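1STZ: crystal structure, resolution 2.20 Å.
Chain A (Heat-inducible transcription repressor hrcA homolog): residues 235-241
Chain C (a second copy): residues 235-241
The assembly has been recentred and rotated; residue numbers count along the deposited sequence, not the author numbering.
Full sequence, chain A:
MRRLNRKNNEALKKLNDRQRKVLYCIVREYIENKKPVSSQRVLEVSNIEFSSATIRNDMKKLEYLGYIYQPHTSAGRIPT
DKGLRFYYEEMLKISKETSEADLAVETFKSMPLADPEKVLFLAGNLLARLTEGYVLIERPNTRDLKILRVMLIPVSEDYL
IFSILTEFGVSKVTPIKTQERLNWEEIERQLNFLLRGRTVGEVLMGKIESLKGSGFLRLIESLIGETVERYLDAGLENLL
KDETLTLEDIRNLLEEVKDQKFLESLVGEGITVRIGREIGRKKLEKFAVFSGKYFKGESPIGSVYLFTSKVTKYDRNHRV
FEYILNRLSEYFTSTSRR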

# COMPACT_ATOMS: atom_id res chain seq x y z
N GLY A 235 1.48 -15.44 8.63
CA GLY A 235 1.64 -14.79 9.92
C GLY A 235 2.09 -15.65 11.10
O GLY A 235 1.94 -15.25 12.27
N LEU A 236 2.64 -16.83 10.85
CA LEU A 236 3.17 -17.65 11.96
C LEU A 236 4.16 -16.86 12.83
O LEU A 236 4.16 -16.97 14.07
CB LEU A 236 3.81 -18.92 11.45
CG LEU A 236 4.51 -19.78 12.50
CD1 LEU A 236 3.57 -20.13 13.66
CD2 LEU A 236 5.08 -21.04 11.81
N GLU A 237 4.95 -16.03 12.16
CA GLU A 237 5.91 -15.14 12.78
C GLU A 237 5.31 -14.19 13.81
O GLU A 237 5.96 -13.89 14.82
CB GLU A 237 6.62 -14.34 11.68
CG GLU A 237 7.63 -13.33 12.15
CD GLU A 237 8.53 -12.85 11.03
OE1 GLU A 237 8.04 -12.73 9.87
OE2 GLU A 237 9.72 -12.60 11.31
N ASN A 238 4.08 -13.72 13.56
CA ASN A 238 3.39 -12.83 14.50
C ASN A 238 3.15 -13.50 15.85
O ASN A 238 3.26 -12.87 16.88
CB ASN A 238 2.06 -12.35 13.93
CG ASN A 238 2.21 -11.61 12.61
OD1 ASN A 238 3.12 -10.82 12.45
ND2 ASN A 238 1.32 -11.87 11.66
N LEU A 239 2.79 -14.77 15.84
CA LEU A 239 2.55 -15.49 17.09
C LEU A 239 3.80 -15.59 17.96
O LEU A 239 3.71 -15.54 19.19
CB LEU A 239 2.00 -16.88 16.83
CG LEU A 239 0.68 -16.87 16.10
CD1 LEU A 239 0.14 -18.30 16.03
CD2 LEU A 239 -0.32 -15.90 16.75
N LEU A 240 4.96 -15.71 17.31
CA LEU A 240 6.25 -15.76 18.01
C LEU A 240 6.71 -14.42 18.60
O LEU A 240 7.54 -14.40 19.51
CB LEU A 240 7.33 -16.26 17.07
CG LEU A 240 7.09 -17.57 16.34
CD1 LEU A 240 8.15 -17.73 15.26
CD2 LEU A 240 7.17 -18.72 17.32
N LYS A 241 6.23 -13.31 18.07
CA LYS A 241 6.60 -11.99 18.60
C LYS A 241 5.73 -11.59 19.78
O LYS A 241 6.06 -10.65 20.50
CB LYS A 241 6.48 -10.91 17.52
CG LYS A 241 7.64 -10.86 16.57
CD LYS A 241 8.78 -9.99 17.11
CE LYS A 241 9.62 -9.43 15.98
NZ LYS A 241 9.28 -10.10 14.69
N GLY C 235 9.93 -23.20 6.09
CA GLY C 235 10.09 -24.15 7.17
C GLY C 235 10.28 -23.61 8.57
O GLY C 235 10.80 -24.33 9.42
N LEU C 236 9.85 -22.39 8.85
CA LEU C 236 9.87 -21.87 10.23
C LEU C 236 9.13 -22.81 11.21
O LEU C 236 9.56 -23.00 12.35
CB LEU C 236 9.27 -20.47 10.29
CG LEU C 236 9.54 -19.53 11.47
CD1 LEU C 236 8.51 -18.40 11.45
CD2 LEU C 236 9.50 -20.19 12.80
N GLU C 237 8.02 -23.38 10.76
CA GLU C 237 7.29 -24.42 11.50
C GLU C 237 8.19 -25.52 12.06
O GLU C 237 7.96 -26.02 13.16
CB GLU C 237 6.26 -25.10 10.59
CG GLU C 237 4.82 -24.68 10.81
CD GLU C 237 3.89 -25.17 9.71
OE1 GLU C 237 4.39 -25.44 8.60
OE2 GLU C 237 2.66 -25.27 9.94
N ASN C 238 9.18 -25.94 11.27
CA ASN C 238 10.05 -27.06 11.65
C ASN C 238 10.84 -26.80 12.92
O ASN C 238 11.01 -27.71 13.72
CB ASN C 238 11.02 -27.40 10.52
CG ASN C 238 10.32 -27.90 9.27
OD1 ASN C 238 9.30 -28.61 9.35
ND2 ASN C 238 10.84 -27.51 8.12
N LEU C 239 11.28 -25.56 13.09
CA LEU C 239 11.95 -25.14 14.31
C LEU C 239 11.05 -25.20 15.54
O LEU C 239 11.53 -25.42 16.66
CB LEU C 239 12.46 -23.71 14.18
CG LEU C 239 13.49 -23.44 13.10
CD1 LEU C 239 13.92 -22.00 13.25
CD2 LEU C 239 14.67 -24.36 13.20
N LEU C 240 9.76 -24.99 15.35
CA LEU C 240 8.83 -25.00 16.47
C LEU C 240 8.53 -26.39 17.02
O LEU C 240 8.06 -26.50 18.13
CB LEU C 240 7.52 -24.27 16.11
CG LEU C 240 7.68 -22.75 16.20
CD1 LEU C 240 6.95 -22.04 15.10
CD2 LEU C 240 7.22 -22.26 17.55
N LYS C 241 8.82 -27.44 16.26
CA LYS C 241 8.58 -28.82 16.70
C LYS C 241 9.86 -29.57 17.09
O LYS C 241 9.84 -30.77 17.37
CB LYS C 241 7.82 -29.57 15.62
CG LYS C 241 6.47 -28.91 15.28
CD LYS C 241 5.69 -29.64 14.20
CE LYS C 241 4.48 -28.83 13.79
NZ LYS C 241 4.68 -28.10 12.49

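Two copies of the same short helical segment meet mainly through leucine side chains, with Glu237 of both chains at the border; no hydrogen bond crosses between them, and the contact buries 257 Å² in total. The helix axes approach to 11.5 Å with their N-to-C directions 40° apart, a spacing bridged mostly by side chains. A:Leu236 and A:Leu240, like C:Leu236 and C:Leu240, lie four residues apart, their CA-to-CB bonds pointing toward the partner, and the four leucines mesh. A:Leu240 CD2 meets C:Leu240 CD2 at 3.5 Å, the closest approach.

The rotamers show that the pairing is only approximately symmetric. A:Leu236 adopts the common t,p conformation, which sets its two methyls about C:Leu240 CD1 (A:Leu236 CD1 at 4.1 Å, CD2 at 3.9 Å). C:Leu236 keeps chi1 near t (-161°) but turns chi2 to t (-164°), carrying its CD2 to 3.7 Å from A:Leu240 CD1 and its CD1 to a looser 4.3 Å from A:Leu236 CD2. A:Leu240 is m,t, a common leucine rotamer; C:Leu240 shares chi1 m, but its chi2 of 141° lies between wells. Branched, flexible and wholly apolar, leucine can fill such a packed site without leaving a polar group unsatisfied.

A:Glu237 and C:Glu237 border this cluster, CB directed sideways. The aliphatic CG of C:Glu237 packs 3.8 Å from A:Leu236 CD2, with chi1 off-well at -104°; A:Glu237, with chi1 and chi2 both t, touches more lightly, its CB 4.5 Å from C:Leu236 CD1.

A:Asn238, C:Asn238, A:Leu239 and C:Leu239 take no part in the contact and keep closely similar rotamers in the two copies. A:Gly235 is the N-cap of its helix; A:Gly235 and C:Gly235 both have positive phi (82° and 80°), and a CB there would clash with ND2 of A:Asn238 or C:Asn238, respectively.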